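Local coordinates for endoglucanase (Thermotoga maritima, PDB 2FVG), which probably acts as a metal-dependent aminopeptidase of the M42 family, using two divalent metal cations per subunit, despite its endoglucanase name, at residues 213-226 / 293-306. Numbering follows the deposited sequence.
Sequences PTCAIVVETTTAGD and YGVPAGVISTPARY. With EDO (1,2-ethanediol), chain D.
Ten backbone hydrogen bonds join Ala-216 to Ala-224 with Pro-296 to Tyr-306, pairing two parallel neighbours in the central sheet of the M42 peptidase domain. Val-218 is gripped through both its N, 2.8 Å from Gly-298 O, and its O, 2.9 Å from Ile-300 N. Pro-303, which lacks an N-H, falls where strand 297-306 gives no bond to strand 215-224, so the register continues past it. Water bridges the strands twice. One water donates to Glu-220 OE1 at 2.7 Å and meets Ser-301 OG; another donates to Glu-220 O and meets Thr-302 OG1. Glu-220, a predicted zinc ligand, extends its carboxylate from the face it shares with Ser-301, where OE2 bonds His-61 NE2. Thr-221 suits the adjoining position: OG1 bonds Phe-166 O and Asp-168, while chi1 of -60° turns CG2 anti to the backbone N, 3.6 Å from Ala-304 CB. Ile-217 CG2 touches Ile-300 CD1 at 3.9 Å on the face where Ile-300 and Val-219 pack against helix 316-332. On the other face, Val-218 CG2 meets the edge of the Tyr-293 ring. Near the C-terminal end, Thr-223 CG2 sits over the Tyr-306 ring face, 3.2 Å from its centroid, in a CH-pi contact 8° off the normal.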
loop_
_atom_site.group_PDB
_atom_site.type_symbol
_atom_site.label_atom_id
_atom_site.label_comp_id
_atom_site.label_asym_id
_atom_site.label_seq_id
_atom_site.Cartn_x
_atom_site.Cartn_y
_atom_site.Cartn_z
ATOM N N PRO A 213 13.932 -15.130 5.959
ATOM C CA PRO A 213 14.160 -14.138 7.009
ATOM C C PRO A 213 13.993 -14.697 8.416
ATOM O O PRO A 213 13.245 -15.656 8.613
ATOM C CB PRO A 213 13.086 -13.072 6.733
ATOM C CG PRO A 213 11.990 -13.788 5.941
ATOM C CD PRO A 213 12.637 -14.954 5.260
ATOM N N THR A 214 14.694 -14.113 9.387
ATOM C CA THR A 214 14.525 -14.504 10.796
ATOM C C THR A 214 13.137 -14.016 11.240
ATOM O O THR A 214 12.401 -14.715 11.950
ATOM C CB THR A 214 15.647 -13.889 11.678
ATOM O OG1 THR A 214 16.904 -14.371 11.221
ATOM C CG2 THR A 214 15.500 -14.264 13.130
ATOM N N CYS A 215 12.776 -12.807 10.807
ATOM C CA CYS A 215 11.471 -12.236 11.107
ATOM C C CYS A 215 11.146 -11.105 10.150
ATOM O O CYS A 215 12.022 -10.624 9.437
ATOM C CB CYS A 215 11.392 -11.757 12.554
ATOM S SG CYS A 215 12.468 -10.401 12.917
ATOM N N ALA A 216 9.888 -10.673 10.169
ATOM C CA ALA A 216 9.370 -9.665 9.259
ATOM C C ALA A 216 8.578 -8.558 9.972
ATOM O O ALA A 216 7.999 -8.771 11.040
ATOM C CB ALA A 216 8.463 -10.367 8.214
ATOM N N ILE A 217 8.563 -7.373 9.374
ATOM C CA ILE A 217 7.747 -6.254 9.853
ATOM C C ILE A 217 6.909 -5.912 8.634
ATOM O O ILE A 217 7.468 -5.642 7.579
ATOM C CB ILE A 217 8.618 -5.040 10.254
ATOM C CG1 ILE A 217 9.444 -5.344 11.499
ATOM C CG2 ILE A 217 7.764 -3.807 10.594
ATOM C CD1 ILE A 217 10.487 -4.241 11.771
ATOM N N VAL A 218 5.584 -6.008 8.736
ATOM C CA VAL A 218 4.705 -5.616 7.635
ATOM C C VAL A 218 4.214 -4.181 7.927
ATOM O O VAL A 218 3.708 -3.895 9.010
ATOM C CB VAL A 218 3.514 -6.616 7.478
ATOM C CG1 VAL A 218 2.681 -6.248 6.293
ATOM C CG2 VAL A 218 4.044 -8.035 7.316
ATOM N N VAL A 219 4.442 -3.269 6.986
ATOM C CA VAL A 219 4.019 -1.875 7.089
ATOM C C VAL A 219 2.742 -1.709 6.264
ATOM O O VAL A 219 2.766 -1.819 5.030
ATOM C CB VAL A 219 5.123 -0.929 6.595
ATOM C CG1 VAL A 219 4.703 0.542 6.730
ATOM C CG2 VAL A 219 6.419 -1.148 7.443
ATOM N N GLU A 220 1.623 -1.505 6.953
ATOM C CA GLU A 220 0.344 -1.323 6.293
ATOM C C GLU A 220 -0.293 0.010 6.657
ATOM O O GLU A 220 0.275 0.813 7.433
ATOM C CB GLU A 220 -0.602 -2.466 6.654
ATOM C CG GLU A 220 -0.139 -3.800 6.077
ATOM C CD GLU A 220 -1.103 -4.940 6.319
ATOM O OE1 GLU A 220 -1.993 -4.801 7.204
ATOM O OE2 GLU A 220 -0.959 -5.987 5.623
ATOM N N THR A 221 -1.443 0.246 6.050
ATOM C CA THR A 221 -2.284 1.396 6.298
ATOM C C THR A 221 -3.618 0.775 6.708
ATOM O O THR A 221 -4.058 -0.212 6.110
ATOM C CB THR A 221 -2.387 2.299 5.060
ATOM O OG1 THR A 221 -1.070 2.750 4.710
ATOM C CG2 THR A 221 -3.235 3.540 5.357
ATOM N N THR A 222 -4.203 1.259 7.799
ATOM C CA THR A 222 -5.466 0.703 8.294
ATOM C C THR A 222 -6.500 1.816 8.151
ATOM O O THR A 222 -6.322 2.883 8.730
ATOM C CB THR A 222 -5.339 0.194 9.769
ATOM O OG1 THR A 222 -6.606 -0.294 10.223
ATOM C CG2 THR A 222 -4.867 1.311 10.723
ATOM N N THR A 223 -7.563 1.572 7.381
ATOM C CA THR A 223 -8.530 2.622 7.103
ATOM C C THR A 223 -9.855 2.475 7.837
ATOM O O THR A 223 -10.526 1.446 7.741
ATOM C CB THR A 223 -8.811 2.801 5.554
ATOM O OG1 THR A 223 -7.580 2.862 4.808
ATOM C CG2 THR A 223 -9.597 4.093 5.298
ATOM N N ALA A 224 -10.218 3.529 8.561
ATOM C CA ALA A 224 -11.478 3.612 9.298
ATOM C C ALA A 224 -12.523 4.429 8.523
ATOM O O ALA A 224 -12.194 5.192 7.613
ATOM C CB ALA A 224 -11.226 4.242 10.676
ATOM N N GLY A 225 -13.786 4.268 8.897
ATOM C CA GLY A 225 -14.870 5.008 8.265
ATOM C C GLY A 225 -15.422 4.349 7.028
ATOM O O GLY A 225 -16.058 5.008 6.209
ATOM N N ASP A 226 -15.168 3.046 6.901
ATOM C CA ASP A 226 -15.640 2.230 5.776
ATOM C C ASP A 226 -17.153 2.383 5.571
ATOM O O ASP A 226 -17.613 2.671 4.460
ATOM C CB ASP A 226 -15.255 0.758 6.003
ATOM C CG ASP A 226 -15.669 -0.157 4.851
ATOM O OD1 ASP A 226 -15.954 0.331 3.731
ATOM O OD2 ASP A 226 -15.695 -1.389 5.074
ATOM N N TYR A 293 3.235 -15.600 5.898
ATOM C CA TYR A 293 4.676 -15.752 5.695
ATOM C C TYR A 293 5.279 -17.030 6.282
ATOM O O TYR A 293 6.081 -17.695 5.626
ATOM C CB TYR A 293 5.461 -14.544 6.236
ATOM C CG TYR A 293 5.528 -13.315 5.337
ATOM C CD1 TYR A 293 5.841 -13.432 3.970
ATOM C CD2 TYR A 293 5.383 -12.029 5.871
ATOM C CE1 TYR A 293 5.936 -12.301 3.148
ATOM C CE2 TYR A 293 5.479 -10.892 5.060
ATOM C CZ TYR A 293 5.750 -11.033 3.701
ATOM O OH TYR A 293 5.848 -9.919 2.893
ATOM N N GLY A 294 4.917 -17.356 7.521
ATOM C CA GLY A 294 5.457 -18.537 8.197
ATOM C C GLY A 294 6.599 -18.207 9.151
ATOM O O GLY A 294 7.127 -19.093 9.821
ATOM N N VAL A 295 6.992 -16.937 9.196
ATOM C CA VAL A 295 8.033 -16.480 10.108
ATOM C C VAL A 295 7.429 -15.489 11.110
ATOM O O VAL A 295 6.431 -14.844 10.812
ATOM C CB VAL A 295 9.245 -15.831 9.357
ATOM C CG1 VAL A 295 9.817 -16.820 8.357
ATOM C CG2 VAL A 295 8.874 -14.497 8.677
ATOM N N PRO A 296 8.022 -15.383 12.308
ATOM C CA PRO A 296 7.565 -14.430 13.317
ATOM C C PRO A 296 7.482 -13.050 12.682
ATOM O O PRO A 296 8.423 -12.619 12.038
ATOM C CB PRO A 296 8.718 -14.428 14.320
ATOM C CG PRO A 296 9.257 -15.796 14.238
ATOM C CD PRO A 296 9.194 -16.145 12.775
ATOM N N ALA A 297 6.358 -12.364 12.843
ATOM C CA ALA A 297 6.208 -11.047 12.249
ATOM C C ALA A 297 5.532 -10.060 13.165
ATOM O O ALA A 297 4.883 -10.439 14.141
ATOM C CB ALA A 297 5.443 -11.147 10.930
ATOM N N GLY A 298 5.719 -8.787 12.851
ATOM C CA GLY A 298 5.046 -7.696 13.513
ATOM C C GLY A 298 4.320 -6.936 12.410
ATOM O O GLY A 298 4.697 -7.024 11.220
ATOM N N VAL A 299 3.251 -6.233 12.775
ATOM C CA VAL A 299 2.531 -5.392 11.817
ATOM C C VAL A 299 2.405 -4.003 12.423
ATOM O O VAL A 299 2.015 -3.851 13.592
ATOM C CB VAL A 299 1.121 -5.936 11.476
ATOM C CG1 VAL A 299 0.438 -5.063 10.429
ATOM C CG2 VAL A 299 1.188 -7.376 10.982
ATOM N N ILE A 300 2.777 -3.002 11.637
ATOM C CA ILE A 300 2.684 -1.601 12.012
ATOM C C ILE A 300 1.865 -0.867 10.941
ATOM O O ILE A 300 2.117 -1.007 9.736
ATOM C CB ILE A 300 4.080 -1.008 12.154
ATOM C CG1 ILE A 300 4.804 -1.717 13.304
ATOM C CG2 ILE A 300 4.013 0.469 12.487
ATOM C CD1 ILE A 300 6.280 -1.433 13.359
ATOM N N SER A 301 0.869 -0.104 11.371
ATOM C CA SER A 301 0.015 0.577 10.421
ATOM C C SER A 301 -0.113 2.076 10.646
ATOM O O SER A 301 -0.216 2.550 11.787
ATOM C CB SER A 301 -1.396 -0.021 10.483
ATOM O OG SER A 301 -1.379 -1.408 10.267
ATOM N N THR A 302 -0.101 2.811 9.547
ATOM C CA THR A 302 -0.407 4.226 9.558
ATOM C C THR A 302 -1.951 4.306 9.514
ATOM O O THR A 302 -2.585 3.681 8.664
ATOM C CB THR A 302 0.204 4.942 8.330
ATOM O OG1 THR A 302 1.621 4.777 8.369
ATOM C CG2 THR A 302 -0.100 6.472 8.353
ATOM N N PRO A 303 -2.569 5.039 10.456
ATOM C CA PRO A 303 -4.035 5.194 10.413
ATOM C C PRO A 303 -4.469 6.016 9.194
ATOM O O PRO A 303 -3.744 6.902 8.758
ATOM C CB PRO A 303 -4.348 6.005 11.689
ATOM C CG PRO A 303 -3.139 5.877 12.550
ATOM C CD PRO A 303 -1.970 5.743 11.602
ATOM N N ALA A 304 -5.638 5.701 8.647
ATOM C CA ALA A 304 -6.226 6.461 7.550
ATOM C C ALA A 304 -7.718 6.490 7.849
ATOM O O ALA A 304 -8.211 5.632 8.562
ATOM C CB ALA A 304 -5.970 5.758 6.208
ATOM N N ARG A 305 -8.438 7.471 7.315
ATOM C CA ARG A 305 -9.884 7.526 7.478
ATOM C C ARG A 305 -10.515 7.847 6.136
ATOM O O ARG A 305 -10.096 8.795 5.481
ATOM C CB ARG A 305 -10.262 8.600 8.515
ATOM C CG ARG A 305 -11.755 8.763 8.725
ATOM C CD ARG A 305 -12.096 9.484 10.038
ATOM N NE ARG A 305 -13.548 9.477 10.275
ATOM C CZ ARG A 305 -14.334 10.555 10.390
ATOM N NH1 ARG A 305 -13.839 11.795 10.367
ATOM N NH2 ARG A 305 -15.630 10.386 10.589
ATOM N N TYR A 306 -11.540 7.104 5.725
ATOM C CA TYR A 306 -12.190 7.427 4.442
ATOM C C TYR A 306 -12.866 8.787 4.470
ATOM O O TYR A 306 -13.325 9.247 5.512
ATOM C CB TYR A 306 -13.196 6.353 3.973
ATOM C CG TYR A 306 -12.544 5.051 3.500
ATOM C CD1 TYR A 306 -11.683 5.030 2.389
ATOM C CD2 TYR A 306 -12.804 3.838 4.152
ATOM C CE1 TYR A 306 -11.078 3.833 1.955
ATOM C CE2 TYR A 306 -12.211 2.634 3.727
ATOM C CZ TYR A 306 -11.349 2.639 2.631
ATOM O OH TYR A 306 -10.774 1.445 2.218
HETATM C C1 EDO D . 4.552 -11.919 -2.080
HETATM O O1 EDO D . 3.712 -11.628 -3.207
HETATM C C2 EDO D . 3.992 -11.271 -0.815
HETATM O O2 EDO D . 4.936 -11.381 0.260
HETATM O O HOH W 1 1.991 2.969 6.345
HETATM O O HOH W 2 -3.275 -3.411 9.077
#